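Local atomic coordinates of coat protein (Sulfolobus turreted icosahedral virus, PDB entry 2BBD), a protein that serves as the major capsid protein of an archaeal virus, building its shell, with a fold pointing to common ancestry with bacterial and eukaryotic viruses. Residues Thr190-Tyr204 / Asp291-Val305. Sequence-based numbering, arbitrary orientation.
Sequences TFNVPASSAPIHVAY and DSIEYDLALQNQDNV
Val202 packs on Tyr295 in the second of two antiparallel ladders that carry the paired chains from one sheet to another in the second jelly roll of a double jelly-roll capsid protein. Thr190-Val193 pairs with Asp303-Val305, and Ile200-Tyr204 with Ile293-Leu299, the strand axes approaching to 4.7 and 4.6 Å. In the second ladder a classic beta bulge sets two residues, Val202 and Ala203, opposite the single Tyr295. The extra residue sets Val202 CB over one face of the phenol, 3.8 Å from the ring centroid in a CH-pi contact. Having CG1 anti to the backbone N (chi1 -178°) places that methyl close against CZ and the hydroxyl, 3.1 Å from Tyr295 OH, while CG2 turns to Leu297 CG. At the ring's edge, water 1 links Tyr295 OH to Thr190 OG1, tying the ladders together; the side chains of Tyr233 and Tyr309 also touch that of Tyr295.

Beyond the bulge, Tyr204 is sandwiched: His201 CE1 sits over the centre of one ring face and the backbone of Asp291 over the other, with Asp291 CB in CH-pi contact at 4.0 Å from the ring centroid. The carboxylate of Asp291 stacks roughly parallel to this ring. His201 ND1 donates to Glu294 OE1 at 2.7 Å, but the hydrogen lies off line and the oxygen is met from above the carboxylate plane.

In the first ladder, Val193 divides its methyls, CG1 against Leu299 CD1 and CG2 tightly against Val305 CG2 at 3.5 Å. Where that ladder bulges, the amide of Asn304 stands at the edge of the Phe191 ring, their planes 89° apart, and its OD1 accepts a nearly straight bond (171°) from Asn192 N at 2.8 Å.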
# COMPACT_ATOMS: atom_id res chain seq x y z
N THR A 190 -10.48 -9.00 -5.67
CA THR A 190 -11.34 -10.17 -5.80
C THR A 190 -12.73 -9.59 -6.05
O THR A 190 -13.34 -8.98 -5.17
CB THR A 190 -11.41 -11.04 -4.52
OG1 THR A 190 -10.12 -11.59 -4.23
CG2 THR A 190 -12.40 -12.18 -4.73
N PHE A 191 -13.21 -9.77 -7.27
CA PHE A 191 -14.49 -9.23 -7.65
C PHE A 191 -15.67 -10.16 -7.39
O PHE A 191 -15.53 -11.38 -7.29
CB PHE A 191 -14.46 -8.83 -9.13
CG PHE A 191 -13.29 -7.95 -9.49
CD1 PHE A 191 -13.16 -6.69 -8.93
CD2 PHE A 191 -12.30 -8.42 -10.35
CE1 PHE A 191 -12.04 -5.89 -9.23
CE2 PHE A 191 -11.18 -7.63 -10.65
CZ PHE A 191 -11.05 -6.36 -10.09
N ASN A 192 -16.84 -9.54 -7.24
CA ASN A 192 -18.09 -10.23 -7.06
C ASN A 192 -18.17 -11.22 -5.91
O ASN A 192 -18.63 -12.34 -6.10
CB ASN A 192 -18.47 -10.92 -8.37
CG ASN A 192 -18.18 -10.04 -9.58
OD1 ASN A 192 -18.65 -8.91 -9.66
ND2 ASN A 192 -17.41 -10.56 -10.53
N VAL A 193 -17.73 -10.82 -4.73
CA VAL A 193 -17.80 -11.69 -3.57
C VAL A 193 -19.23 -11.58 -3.04
O VAL A 193 -19.68 -10.51 -2.63
CB VAL A 193 -16.84 -11.24 -2.47
CG1 VAL A 193 -17.00 -12.15 -1.26
CG2 VAL A 193 -15.41 -11.26 -2.99
N PRO A 194 -19.97 -12.70 -3.05
CA PRO A 194 -21.36 -12.76 -2.58
C PRO A 194 -21.61 -12.47 -1.10
O PRO A 194 -20.76 -12.70 -0.25
CB PRO A 194 -21.80 -14.17 -2.98
CG PRO A 194 -20.54 -14.95 -2.83
CD PRO A 194 -19.50 -14.04 -3.45
N ALA A 195 -22.80 -11.96 -0.82
CA ALA A 195 -23.21 -11.65 0.54
C ALA A 195 -23.29 -12.97 1.29
O ALA A 195 -23.67 -13.99 0.72
CB ALA A 195 -24.57 -10.97 0.54
N SER A 196 -22.93 -12.97 2.57
CA SER A 196 -22.98 -14.19 3.35
C SER A 196 -22.90 -13.86 4.82
O SER A 196 -22.24 -12.90 5.22
CB SER A 196 -21.82 -15.11 2.98
OG SER A 196 -21.86 -16.31 3.73
N SER A 197 -23.58 -14.65 5.64
CA SER A 197 -23.57 -14.44 7.08
C SER A 197 -22.34 -15.12 7.65
O SER A 197 -21.82 -14.71 8.68
CB SER A 197 -24.84 -15.01 7.71
OG SER A 197 -25.01 -16.38 7.39
N ALA A 198 -21.87 -16.17 6.99
CA ALA A 198 -20.68 -16.89 7.43
C ALA A 198 -19.56 -16.56 6.44
O ALA A 198 -19.80 -16.40 5.25
CB ALA A 198 -20.94 -18.40 7.46
N PRO A 199 -18.31 -16.44 6.93
CA PRO A 199 -17.19 -16.12 6.04
C PRO A 199 -17.00 -17.09 4.88
O PRO A 199 -17.00 -18.31 5.06
CB PRO A 199 -15.98 -16.11 6.97
CG PRO A 199 -16.58 -15.69 8.30
CD PRO A 199 -17.87 -16.50 8.33
N ILE A 200 -16.86 -16.54 3.67
CA ILE A 200 -16.65 -17.36 2.49
C ILE A 200 -15.29 -17.03 1.88
O ILE A 200 -14.75 -15.94 2.09
CB ILE A 200 -17.76 -17.12 1.45
CG1 ILE A 200 -17.70 -15.70 0.91
CG2 ILE A 200 -19.13 -17.38 2.10
CD1 ILE A 200 -18.68 -15.44 -0.19
N HIS A 201 -14.74 -17.98 1.13
CA HIS A 201 -13.44 -17.84 0.50
C HIS A 201 -13.27 -16.64 -0.43
O HIS A 201 -14.02 -16.49 -1.40
CB HIS A 201 -13.10 -19.10 -0.28
CG HIS A 201 -11.81 -19.00 -1.05
ND1 HIS A 201 -10.58 -19.18 -0.46
CD2 HIS A 201 -11.57 -18.69 -2.35
CE1 HIS A 201 -9.63 -18.99 -1.37
NE2 HIS A 201 -10.21 -18.69 -2.52
N VAL A 202 -12.28 -15.81 -0.14
CA VAL A 202 -11.98 -14.65 -0.98
C VAL A 202 -10.78 -15.02 -1.87
O VAL A 202 -10.88 -15.01 -3.10
CB VAL A 202 -11.63 -13.42 -0.13
CG1 VAL A 202 -11.36 -12.23 -1.04
CG2 VAL A 202 -12.76 -13.12 0.84
N ALA A 203 -9.65 -15.35 -1.25
CA ALA A 203 -8.44 -15.72 -1.99
C ALA A 203 -7.45 -16.49 -1.13
O ALA A 203 -7.60 -16.56 0.09
CB ALA A 203 -7.76 -14.45 -2.54
N TYR A 204 -6.44 -17.07 -1.78
CA TYR A 204 -5.38 -17.79 -1.09
C TYR A 204 -4.17 -16.87 -1.07
O TYR A 204 -3.98 -16.08 -2.00
CB TYR A 204 -5.00 -19.07 -1.84
CG TYR A 204 -6.06 -20.14 -1.86
CD1 TYR A 204 -6.36 -20.89 -0.72
CD2 TYR A 204 -6.77 -20.41 -3.03
CE1 TYR A 204 -7.35 -21.88 -0.75
CE2 TYR A 204 -7.75 -21.39 -3.07
CZ TYR A 204 -8.03 -22.13 -1.93
OH TYR A 204 -9.03 -23.08 -1.98
N ASP A 291 -1.97 -22.46 -2.24
CA ASP A 291 -3.35 -22.72 -1.87
C ASP A 291 -3.51 -23.41 -0.52
O ASP A 291 -4.32 -24.33 -0.37
CB ASP A 291 -4.01 -23.58 -2.95
CG ASP A 291 -3.91 -22.95 -4.32
OD1 ASP A 291 -4.21 -23.63 -5.32
OD2 ASP A 291 -3.53 -21.76 -4.39
N SER A 292 -2.75 -22.96 0.47
CA SER A 292 -2.82 -23.57 1.79
C SER A 292 -3.44 -22.66 2.84
O SER A 292 -3.94 -23.13 3.86
CB SER A 292 -1.42 -23.99 2.23
OG SER A 292 -0.89 -24.95 1.33
N ILE A 293 -3.40 -21.36 2.60
CA ILE A 293 -3.98 -20.40 3.53
C ILE A 293 -4.83 -19.42 2.76
O ILE A 293 -4.39 -18.82 1.77
CB ILE A 293 -2.89 -19.65 4.32
CG1 ILE A 293 -1.92 -20.65 4.95
CG2 ILE A 293 -3.53 -18.81 5.41
CD1 ILE A 293 -0.82 -20.01 5.80
N GLU A 294 -6.08 -19.26 3.20
CA GLU A 294 -7.04 -18.37 2.57
C GLU A 294 -7.56 -17.35 3.56
O GLU A 294 -7.48 -17.56 4.78
CB GLU A 294 -8.24 -19.19 2.07
CG GLU A 294 -8.84 -20.07 3.17
CD GLU A 294 -10.21 -20.64 2.84
OE1 GLU A 294 -10.49 -20.90 1.65
OE2 GLU A 294 -11.01 -20.83 3.78
N TYR A 295 -8.08 -16.24 3.05
CA TYR A 295 -8.70 -15.26 3.93
C TYR A 295 -10.15 -15.22 3.44
O TYR A 295 -10.41 -15.27 2.23
CB TYR A 295 -7.99 -13.89 3.87
CG TYR A 295 -8.35 -12.96 2.74
CD1 TYR A 295 -9.42 -12.09 2.84
CD2 TYR A 295 -7.55 -12.90 1.59
CE1 TYR A 295 -9.70 -11.16 1.83
CE2 TYR A 295 -7.82 -11.98 0.58
CZ TYR A 295 -8.89 -11.12 0.70
OH TYR A 295 -9.16 -10.23 -0.30
N ASP A 296 -11.09 -15.20 4.38
CA ASP A 296 -12.51 -15.23 4.07
C ASP A 296 -13.25 -14.06 4.70
O ASP A 296 -12.84 -13.52 5.73
CB ASP A 296 -13.13 -16.53 4.60
CG ASP A 296 -12.29 -17.75 4.27
OD1 ASP A 296 -12.20 -18.66 5.13
OD2 ASP A 296 -11.72 -17.82 3.16
N LEU A 297 -14.36 -13.67 4.08
CA LEU A 297 -15.16 -12.58 4.59
C LEU A 297 -16.65 -12.87 4.59
O LEU A 297 -17.15 -13.67 3.80
CB LEU A 297 -14.91 -11.31 3.77
CG LEU A 297 -13.52 -10.66 3.77
CD1 LEU A 297 -13.54 -9.48 2.79
CD2 LEU A 297 -13.13 -10.20 5.17
N ALA A 298 -17.35 -12.23 5.53
CA ALA A 298 -18.80 -12.34 5.62
C ALA A 298 -19.24 -10.94 5.25
O ALA A 298 -18.86 -9.97 5.91
CB ALA A 298 -19.23 -12.67 7.05
N LEU A 299 -20.02 -10.82 4.18
CA LEU A 299 -20.47 -9.52 3.71
C LEU A 299 -21.99 -9.34 3.67
O LEU A 299 -22.70 -10.25 3.26
CB LEU A 299 -19.91 -9.24 2.31
CG LEU A 299 -18.40 -9.34 2.11
CD1 LEU A 299 -18.07 -9.13 0.64
CD2 LEU A 299 -17.69 -8.31 2.98
N GLN A 300 -22.45 -8.16 4.06
CA GLN A 300 -23.88 -7.81 4.06
C GLN A 300 -24.42 -7.64 2.64
O GLN A 300 -25.62 -7.70 2.41
CB GLN A 300 -24.10 -6.50 4.81
CG GLN A 300 -23.71 -6.51 6.27
CD GLN A 300 -24.76 -7.16 7.14
OE1 GLN A 300 -24.67 -8.35 7.47
NE2 GLN A 300 -25.79 -6.40 7.49
N ASN A 301 -23.52 -7.38 1.69
CA ASN A 301 -23.89 -7.18 0.29
C ASN A 301 -22.82 -7.78 -0.62
O ASN A 301 -21.68 -7.99 -0.19
CB ASN A 301 -24.02 -5.67 -0.03
CG ASN A 301 -25.27 -5.02 0.59
OD1 ASN A 301 -26.39 -5.41 0.28
ND2 ASN A 301 -25.07 -4.03 1.45
N GLN A 302 -23.17 -8.07 -1.87
CA GLN A 302 -22.18 -8.61 -2.79
C GLN A 302 -21.31 -7.43 -3.19
O GLN A 302 -21.78 -6.48 -3.81
CB GLN A 302 -22.85 -9.21 -4.03
CG GLN A 302 -21.85 -9.82 -5.00
CD GLN A 302 -22.51 -10.60 -6.12
OE1 GLN A 302 -23.35 -11.47 -5.87
NE2 GLN A 302 -22.15 -10.30 -7.36
N ASP A 303 -20.03 -7.48 -2.82
CA ASP A 303 -19.12 -6.39 -3.12
C ASP A 303 -17.82 -6.86 -3.76
O ASP A 303 -17.57 -8.06 -3.91
CB ASP A 303 -18.72 -5.63 -1.85
CG ASP A 303 -19.91 -5.20 -1.01
OD1 ASP A 303 -20.93 -4.76 -1.58
OD2 ASP A 303 -19.81 -5.29 0.23
N ASN A 304 -16.99 -5.89 -4.11
CA ASN A 304 -15.69 -6.19 -4.66
C ASN A 304 -14.73 -5.98 -3.50
O ASN A 304 -14.85 -5.01 -2.75
CB ASN A 304 -15.40 -5.28 -5.85
CG ASN A 304 -16.25 -5.62 -7.06
OD1 ASN A 304 -16.57 -6.79 -7.29
ND2 ASN A 304 -16.62 -4.61 -7.84
N VAL A 305 -13.80 -6.91 -3.33
CA VAL A 305 -12.84 -6.86 -2.25
C VAL A 305 -11.42 -6.55 -2.70
O VAL A 305 -10.95 -7.06 -3.72
CB VAL A 305 -12.83 -8.21 -1.48
CG1 VAL A 305 -11.91 -8.12 -0.26
CG2 VAL A 305 -14.27 -8.60 -1.09
O HOH W 1 -8.15 -10.33 -2.85
O HOH W 2 -19.69 -12.78 2.27
O HOH W 3 -24.87 -12.07 -3.18
O HOH W 4 -22.37 -10.57 6.77